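Side-chain contacts in tetraacyldisaccharide 4'-kinase (Aquifex aeolicus, PDB 4EHX), which phosphorylates the 4'-position of a tetraacyldisaccharide 1-phosphate with the gamma-phosphate of ATP, giving lipid IVA in lipid A biosynthesis: residues T186-V190 and E191-F195; L211-S214 and D215-V219; F241-V244 and L245-G249. All blocks are in the same frame, centred on the assembly; numbering follows the deposited sequence.

How the contacts relate
From the N terminus, the contacts come in series: each closes before the next opens, so none nest or cross. Contact 1 (186-195) turns the chain at the start of the loop after strand 182-186, close to the predicted ATP-binding residues, and sends it toward strand 201-212. Contact 2 lies at the far end of that long strand, where residues 211-219 form the turn of a hairpin to strand 218-219, its centre about 28 Å from that of contact 1. Contact 3 (241-249) closes no loop but runs along helix 237-248, between strands 229-233 and 252-257. Its centre lies about 19 Å from each of the others. Leu294 of strand 291-300 touches both contact 2 and contact 3.

Contact 1: residues T186-V190 and E191-F195; sequences TYQEV and EPFEF
Gln188 and Phe193 meet through polar groups first: one side-chain amide serves both backbone groups of the phenylalanine. Gln188 OE1 accepts from Phe193 N at 3.1 Å, while Gln188 NE2 donates to Phe193 O at 3.1 Å, with that oxygen close to the amide plane. Glutamine suits the place because it offers an acceptor and a donor together; its bend at chi2 (-72°) turns the amide toward the Pro192-Phe193 backbone, and NE2 also reaches Leu185 O. Were Gln188 cut back to an alanine, the N-H and C=O of Phe193 would probably be left without these mates, and the link to Leu185 O would go as well. Among backbone bonds, Tyr187 O takes two donors, Val190 N and, at 2.8 Å, Glu191 N. A water donates to both Thr186 O and Glu191 O, bridging the mouth of the turn. Around the aromatic ring, the edge of Phe193 meets Thr186 O in its plane, with CE1 3.6 Å from that oxygen, and the ring is only 16° from the plane of the Gln188 amide. Lys157 and Leu160 also touch this ring. The result is an alpha-turn following strand 182-186 in a P-loop kinase, with Tyr187 beside Gly48 of the predicted ATP site.

Contact 2: residues L211-S214 and D215-V219; sequences LLNS and DFEEV
Asn213 OD1 is gripped by two backbone N-H groups of the turn: Glu217 N at 3.0 Å, reaching it from above the carbonyl plane, and Asp215 N at 2.9 Å, a weak, bent bond of the Asx-turn kind. The setting is a beta hairpin joining strands 201-212 and 218-219 through a type I turn, Asn213 to Phe216, followed by a G1-type beta bulge. Phe216 takes the bulge position, where glycine is common, with a positive phi of 57°. Asparagine fits the first position of the turn because its short amide offers an acceptor to those N-H groups and a donor to Glu217; CG between N and C (chi1 67°) lays it across the turn. At the other end of that amide, Asn213 ND2 points almost straight (175°) at Glu217 OE1, 3.2 Å away, on the anti lone pair of the carboxylate.

Backbone bonds complete the bend, Phe216 N to Asn213 O and Asn213 N to Glu217 O, and then Leu211 and Val219 exchange two more. Ser214 OG bonds to Tyr288 O, tying the corner to a neighbouring loop, and the Phe216 ring packs on Leu103 and Leu107 of helix 99-107. Leu212 reaches across to Glu218, CD2 to CG 4.0 Å, on one side of the hairpin. On the other, the branched Val219 packs beside its partner, with CG2 3.7 Å from Leu211 CB.

Contact 3: residues F241-V244 and L245-G249; sequences FRKV and LKNLG
Leu245 lies over the Phe241 ring one helical turn on, its CD1 methyl 3.9 Å from the ring centroid and nearly on the ring normal, a CH-pi contact. The second methyl, CD2, lies over the same face but off centre, 3.9 Å from Phe241 CE1. A chi1 of -166° carries the Phe241 ring away from its own backbone N and alongside the next turn, and the flat aromatic gives the branched leucine a broad surface to rest on. Val244 and Leu248 repeat the spacing more modestly, side by side and pointing the same way, CG1 to CD1 4.0 Å. On a more polar flank, the aliphatic part of Lys243 runs past the Asn247 amide, CE 3.4 Å from OD1.

What sets these pairs in line is the alpha-helical backbone, as in Leu245 N to Phe241 O at 3.0 Å. The helix ends in a Schellman motif at Gly249, whose positive phi (81°) is easy for a residue lacking a side chain. Farther out, Ala231 of strand 229-233 and Val252 and Phe255 of strand 252-257 receive Leu245. The chemistry is that of an amphipathic helix: dispersion contacts hold the buried Phe241 and Leu245, while Lys243, Lys246 and Asn247 are exposed, where charge and amide can be solvated.

Contact 1: residues T186-V190 and E191-F195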
loop_
_atom_site.group_PDB
_atom_site.type_symbol
_atom_site.label_atom_id
_atom_site.label_comp_id
_atom_site.label_asym_id
_atom_site.label_seq_id
_atom_site.Cartn_x
_atom_site.Cartn_y
_atom_site.Cartn_z
ATOM N N THR A 186 7.832 4.732 -9.526
ATOM C CA THR A 186 6.374 4.852 -9.590
ATOM C C THR A 186 5.845 6.183 -10.147
ATOM O O THR A 186 6.594 7.148 -10.363
ATOM C CB THR A 186 5.783 4.662 -8.185
ATOM O OG1 THR A 186 6.320 5.680 -7.328
ATOM C CG2 THR A 186 6.161 3.273 -7.615
ATOM N N TYR A 187 4.530 6.214 -10.353
ATOM C CA TYR A 187 3.814 7.369 -10.903
ATOM C C TYR A 187 4.333 7.801 -12.269
ATOM O O TYR A 187 4.301 8.985 -12.611
ATOM C CB TYR A 187 3.791 8.531 -9.899
ATOM C CG TYR A 187 2.965 8.222 -8.671
ATOM C CD1 TYR A 187 3.530 7.577 -7.569
ATOM C CD2 TYR A 187 1.610 8.544 -8.620
ATOM C CE1 TYR A 187 2.773 7.278 -6.445
ATOM C CE2 TYR A 187 0.846 8.248 -7.497
ATOM C CZ TYR A 187 1.434 7.617 -6.414
ATOM O OH TYR A 187 0.688 7.322 -5.295
ATOM N N GLN A 188 4.787 6.833 -13.062
ATOM C CA GLN A 188 5.310 7.131 -14.396
ATOM C C GLN A 188 4.225 7.721 -15.286
ATOM O O GLN A 188 4.522 8.448 -16.242
ATOM C CB GLN A 188 5.879 5.872 -15.058
ATOM C CG GLN A 188 7.117 5.307 -14.369
ATOM C CD GLN A 188 8.357 6.161 -14.574
ATOM O OE1 GLN A 188 8.448 6.936 -15.532
ATOM N NE2 GLN A 188 9.326 6.016 -13.676
ATOM N N GLU A 189 2.972 7.402 -14.970
ATOM C CA GLU A 189 1.843 7.846 -15.789
ATOM C C GLU A 189 1.580 9.347 -15.660
ATOM O O GLU A 189 0.845 9.920 -16.460
ATOM C CB GLU A 189 0.571 7.036 -15.476
ATOM C CG GLU A 189 -0.101 7.351 -14.145
ATOM C CD GLU A 189 0.569 6.667 -12.960
ATOM O OE1 GLU A 189 1.417 5.777 -13.180
ATOM O OE2 GLU A 189 0.248 7.014 -11.804
ATOM N N VAL A 190 2.189 9.989 -14.668
ATOM C CA VAL A 190 1.996 11.430 -14.480
ATOM C C VAL A 190 3.258 12.230 -14.166
ATOM O O VAL A 190 3.298 13.437 -14.391
ATOM C CB VAL A 190 1.036 11.742 -13.310
ATOM C CG1 VAL A 190 1.487 11.038 -12.056
ATOM C CG2 VAL A 190 0.961 13.240 -13.075
ATOM N N GLU A 191 4.282 11.564 -13.636
ATOM C CA GLU A 191 5.566 12.213 -13.392
ATOM C C GLU A 191 6.661 11.243 -13.788
ATOM O O GLU A 191 7.383 10.726 -12.928
ATOM C CB GLU A 191 5.795 12.675 -11.954
ATOM C CG GLU A 191 5.328 14.086 -11.664
ATOM C CD GLU A 191 6.015 14.676 -10.449
ATOM O OE1 GLU A 191 5.311 15.137 -9.525
ATOM O OE2 GLU A 191 7.265 14.679 -10.417
ATOM N N PRO A 192 6.805 11.002 -15.096
ATOM C CA PRO A 192 7.769 10.018 -15.589
ATOM C C PRO A 192 9.176 10.450 -15.231
ATOM O O PRO A 192 9.464 11.648 -15.239
ATOM C CB PRO A 192 7.610 10.088 -17.113
ATOM C CG PRO A 192 6.367 10.885 -17.365
ATOM C CD PRO A 192 6.179 11.770 -16.185
ATOM N N PHE A 193 10.045 9.493 -14.940
ATOM C CA PHE A 193 11.438 9.823 -14.669
ATOM C C PHE A 193 12.325 8.606 -14.786
ATOM O O PHE A 193 11.848 7.477 -14.777
ATOM C CB PHE A 193 11.599 10.467 -13.280
ATOM C CG PHE A 193 11.443 9.506 -12.120
ATOM C CD1 PHE A 193 10.193 9.017 -11.767
ATOM C CD2 PHE A 193 12.546 9.122 -11.364
ATOM C CE1 PHE A 193 10.047 8.143 -10.693
ATOM C CE2 PHE A 193 12.417 8.254 -10.283
ATOM C CZ PHE A 193 11.163 7.763 -9.941
ATOM N N GLU A 194 13.626 8.854 -14.873
ATOM C CA GLU A 194 14.618 7.794 -14.903
ATOM C C GLU A 194 15.480 7.917 -13.659
ATOM O O GLU A 194 15.659 9.007 -13.118
ATOM C CB GLU A 194 15.495 7.928 -16.149
ATOM C CG GLU A 194 14.723 8.026 -17.458
ATOM C CD GLU A 194 14.277 6.674 -17.986
ATOM O OE1 GLU A 194 14.704 5.642 -17.423
ATOM O OE2 GLU A 194 13.503 6.647 -18.972
ATOM N N PHE A 195 16.023 6.799 -13.205
ATOM C CA PHE A 195 16.917 6.827 -12.063
ATOM C C PHE A 195 17.833 5.619 -12.106
ATOM O O PHE A 195 17.394 4.488 -11.887
ATOM C CB PHE A 195 16.109 6.841 -10.769
ATOM C CG PHE A 195 16.942 7.023 -9.537
ATOM C CD1 PHE A 195 17.774 8.120 -9.404
ATOM C CD2 PHE A 195 16.877 6.107 -8.500
ATOM C CE1 PHE A 195 18.539 8.294 -8.264
ATOM C CE2 PHE A 195 17.635 6.276 -7.357
ATOM C CZ PHE A 195 18.467 7.371 -7.237
HETATM O O HOH W 1 7.021 9.941 -10.306
#

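Contact 2: residues L211-S214 and D215-V219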
loop_
_atom_site.group_PDB
_atom_site.type_symbol
_atom_site.label_atom_id
_atom_site.label_comp_id
_atom_site.label_asym_id
_atom_site.label_seq_id
_atom_site.Cartn_x
_atom_site.Cartn_y
_atom_site.Cartn_z
ATOM N N LEU A 211 -14.260 -0.739 -12.379
ATOM C CA LEU A 211 -14.732 -0.378 -11.046
ATOM C C LEU A 211 -14.622 -1.512 -10.030
ATOM O O LEU A 211 -14.549 -2.689 -10.393
ATOM C CB LEU A 211 -16.195 0.065 -11.147
ATOM C CG LEU A 211 -16.541 1.202 -12.100
ATOM C CD1 LEU A 211 -18.065 1.410 -12.157
ATOM C CD2 LEU A 211 -15.824 2.487 -11.684
ATOM N N LEU A 212 -14.590 -1.148 -8.753
ATOM C CA LEU A 212 -14.793 -2.113 -7.685
ATOM C C LEU A 212 -16.173 -1.855 -7.100
ATOM O O LEU A 212 -16.487 -0.711 -6.756
ATOM C CB LEU A 212 -13.747 -1.919 -6.593
ATOM C CG LEU A 212 -12.327 -2.329 -6.978
ATOM C CD1 LEU A 212 -11.353 -1.980 -5.870
ATOM C CD2 LEU A 212 -12.298 -3.814 -7.278
ATOM N N ASN A 213 -16.999 -2.892 -6.989
ATOM C CA ASN A 213 -18.272 -2.729 -6.295
ATOM C C ASN A 213 -18.071 -2.819 -4.777
ATOM O O ASN A 213 -16.939 -2.907 -4.304
ATOM C CB ASN A 213 -19.361 -3.680 -6.820
ATOM C CG ASN A 213 -19.078 -5.147 -6.518
ATOM O OD1 ASN A 213 -18.288 -5.472 -5.638
ATOM N ND2 ASN A 213 -19.755 -6.037 -7.237
ATOM N N SER A 214 -19.160 -2.759 -4.019
ATOM C CA SER A 214 -19.057 -2.722 -2.560
ATOM C C SER A 214 -18.658 -4.078 -1.964
ATOM O O SER A 214 -18.260 -4.152 -0.803
ATOM C CB SER A 214 -20.358 -2.214 -1.934
ATOM O OG SER A 214 -21.443 -3.051 -2.276
ATOM N N ASP A 215 -18.772 -5.141 -2.758
ATOM C CA ASP A 215 -18.241 -6.453 -2.367
ATOM C C ASP A 215 -16.789 -6.623 -2.816
ATOM O O ASP A 215 -16.224 -7.718 -2.760
ATOM C CB ASP A 215 -19.109 -7.574 -2.939
ATOM C CG ASP A 215 -20.517 -7.562 -2.369
ATOM O OD1 ASP A 215 -20.660 -7.333 -1.148
ATOM O OD2 ASP A 215 -21.479 -7.766 -3.140
ATOM N N PHE A 216 -16.187 -5.522 -3.250
ATOM C CA PHE A 216 -14.814 -5.530 -3.747
ATOM C C PHE A 216 -14.557 -6.501 -4.910
ATOM O O PHE A 216 -13.465 -7.068 -5.049
ATOM C CB PHE A 216 -13.810 -5.697 -2.598
ATOM C CG PHE A 216 -13.569 -4.424 -1.843
ATOM C CD1 PHE A 216 -14.507 -3.957 -0.929
ATOM C CD2 PHE A 216 -12.439 -3.667 -2.084
ATOM C CE1 PHE A 216 -14.299 -2.766 -0.244
ATOM C CE2 PHE A 216 -12.229 -2.485 -1.405
ATOM C CZ PHE A 216 -13.162 -2.032 -0.486
ATOM N N GLU A 217 -15.572 -6.644 -5.753
ATOM C CA GLU A 217 -15.485 -7.407 -6.992
ATOM C C GLU A 217 -15.317 -6.454 -8.176
ATOM O O GLU A 217 -15.915 -5.376 -8.210
ATOM C CB GLU A 217 -16.754 -8.243 -7.176
ATOM C CG GLU A 217 -16.973 -9.272 -6.072
ATOM C CD GLU A 217 -18.389 -9.820 -6.039
ATOM O OE1 GLU A 217 -19.318 -9.132 -6.526
ATOM O OE2 GLU A 217 -18.575 -10.939 -5.517
ATOM N N GLU A 218 -14.504 -6.853 -9.147
ATOM C CA GLU A 218 -14.299 -6.047 -10.351
ATOM C C GLU A 218 -15.512 -6.034 -11.259
ATOM O O GLU A 218 -16.073 -7.082 -11.576
ATOM C CB GLU A 218 -13.078 -6.546 -11.124
ATOM C CG GLU A 218 -11.783 -6.325 -10.374
ATOM C CD GLU A 218 -10.566 -6.656 -11.211
ATOM O OE1 GLU A 218 -10.729 -6.947 -12.417
ATOM O OE2 GLU A 218 -9.450 -6.624 -10.657
ATOM N N VAL A 219 -15.924 -4.837 -11.664
ATOM C CA VAL A 219 -17.037 -4.681 -12.592
ATOM C C VAL A 219 -16.710 -3.622 -13.638
ATOM O O VAL A 219 -15.991 -2.667 -13.355
ATOM C CB VAL A 219 -18.364 -4.310 -11.875
ATOM C CG1 VAL A 219 -18.796 -5.422 -10.924
ATOM C CG2 VAL A 219 -18.233 -2.995 -11.146
HETATM O O HOH W 2 -21.843 -4.985 -4.434
#

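Contact 3: residues F241-V244 and L245-G249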
loop_
_atom_site.group_PDB
_atom_site.type_symbol
_atom_site.label_atom_id
_atom_site.label_comp_id
_atom_site.label_asym_id
_atom_site.label_seq_id
_atom_site.Cartn_x
_atom_site.Cartn_y
_atom_site.Cartn_z
ATOM N N PHE A 241 -8.953 12.795 -5.519
ATOM C CA PHE A 241 -10.110 12.098 -6.078
ATOM C C PHE A 241 -10.817 12.932 -7.154
ATOM O O PHE A 241 -11.108 12.429 -8.239
ATOM C CB PHE A 241 -11.090 11.741 -4.956
ATOM C CG PHE A 241 -12.141 10.737 -5.352
ATOM C CD1 PHE A 241 -11.875 9.766 -6.301
ATOM C CD2 PHE A 241 -13.397 10.772 -4.770
ATOM C CE1 PHE A 241 -12.841 8.844 -6.666
ATOM C CE2 PHE A 241 -14.369 9.855 -5.127
ATOM C CZ PHE A 241 -14.091 8.886 -6.075
ATOM N N ARG A 242 -11.085 14.203 -6.855
ATOM C CA ARG A 242 -11.747 15.094 -7.810
ATOM C C ARG A 242 -10.979 15.193 -9.125
ATOM O O ARG A 242 -11.568 15.154 -10.207
ATOM C CB ARG A 242 -11.937 16.498 -7.222
ATOM C CG ARG A 242 -13.024 16.610 -6.161
ATOM C CD ARG A 242 -13.140 18.039 -5.638
ATOM N NE ARG A 242 -13.746 18.935 -6.618
ATOM C CZ ARG A 242 -14.995 19.385 -6.544
ATOM N NH1 ARG A 242 -15.771 19.039 -5.526
ATOM N NH2 ARG A 242 -15.466 20.193 -7.485
ATOM N N LYS A 243 -9.662 15.332 -9.021
ATOM C CA LYS A 243 -8.805 15.443 -10.194
ATOM C C LYS A 243 -8.902 14.191 -11.063
ATOM O O LYS A 243 -9.134 14.274 -12.271
ATOM C CB LYS A 243 -7.355 15.687 -9.768
ATOM C CG LYS A 243 -6.404 15.979 -10.920
ATOM C CD LYS A 243 -6.815 17.237 -11.672
ATOM C CE LYS A 243 -5.881 17.517 -12.842
ATOM N NZ LYS A 243 -4.478 17.749 -12.399
ATOM N N VAL A 244 -8.731 13.029 -10.438
ATOM C CA VAL A 244 -8.760 11.762 -11.155
ATOM C C VAL A 244 -10.079 11.562 -11.895
ATOM O O VAL A 244 -10.094 11.144 -13.054
ATOM C CB VAL A 244 -8.535 10.573 -10.203
ATOM C CG1 VAL A 244 -8.709 9.253 -10.952
ATOM C CG2 VAL A 244 -7.154 10.662 -9.557
ATOM N N LEU A 245 -11.186 11.855 -11.218
ATOM C CA LEU A 245 -12.506 11.733 -11.825
ATOM C C LEU A 245 -12.615 12.626 -13.060
ATOM O O LEU A 245 -13.159 12.220 -14.091
ATOM C CB LEU A 245 -13.596 12.102 -10.814
ATOM C CG LEU A 245 -13.803 11.155 -9.626
ATOM C CD1 LEU A 245 -14.786 11.750 -8.609
ATOM C CD2 LEU A 245 -14.297 9.805 -10.109
ATOM N N LYS A 246 -12.094 13.843 -12.946
ATOM C CA LYS A 246 -12.117 14.800 -14.047
ATOM C C LYS A 246 -11.288 14.311 -15.234
ATOM O O LYS A 246 -11.761 14.308 -16.370
ATOM C CB LYS A 246 -11.612 16.169 -13.578
ATOM C CG LYS A 246 -11.611 17.237 -14.662
ATOM C CD LYS A 246 -11.090 18.566 -14.138
ATOM C CE LYS A 246 -11.119 19.632 -15.226
ATOM N NZ LYS A 246 -10.643 20.957 -14.737
ATOM N N ASN A 247 -10.055 13.891 -14.962
ATOM C CA ASN A 247 -9.160 13.418 -16.017
ATOM C C ASN A 247 -9.678 12.174 -16.738
ATOM O O ASN A 247 -9.318 11.921 -17.887
ATOM C CB ASN A 247 -7.750 13.163 -15.469
ATOM C CG ASN A 247 -7.074 14.430 -14.969
ATOM O OD1 ASN A 247 -6.309 14.398 -14.003
ATOM N ND2 ASN A 247 -7.356 15.553 -15.623
ATOM N N LEU A 248 -10.519 11.397 -16.060
ATOM C CA LEU A 248 -11.085 10.191 -16.653
ATOM C C LEU A 248 -12.315 10.514 -17.494
ATOM O O LEU A 248 -12.785 9.680 -18.268
ATOM C CB LEU A 248 -11.443 9.165 -15.573
ATOM C CG LEU A 248 -10.274 8.515 -14.831
ATOM C CD1 LEU A 248 -10.774 7.474 -13.839
ATOM C CD2 LEU A 248 -9.301 7.888 -15.818
ATOM N N GLY A 249 -12.834 11.728 -17.335
ATOM C CA GLY A 249 -13.993 12.161 -18.092
ATOM C C GLY A 249 -15.300 11.657 -17.514
ATOM O O GLY A 249 -16.328 11.645 -18.188
#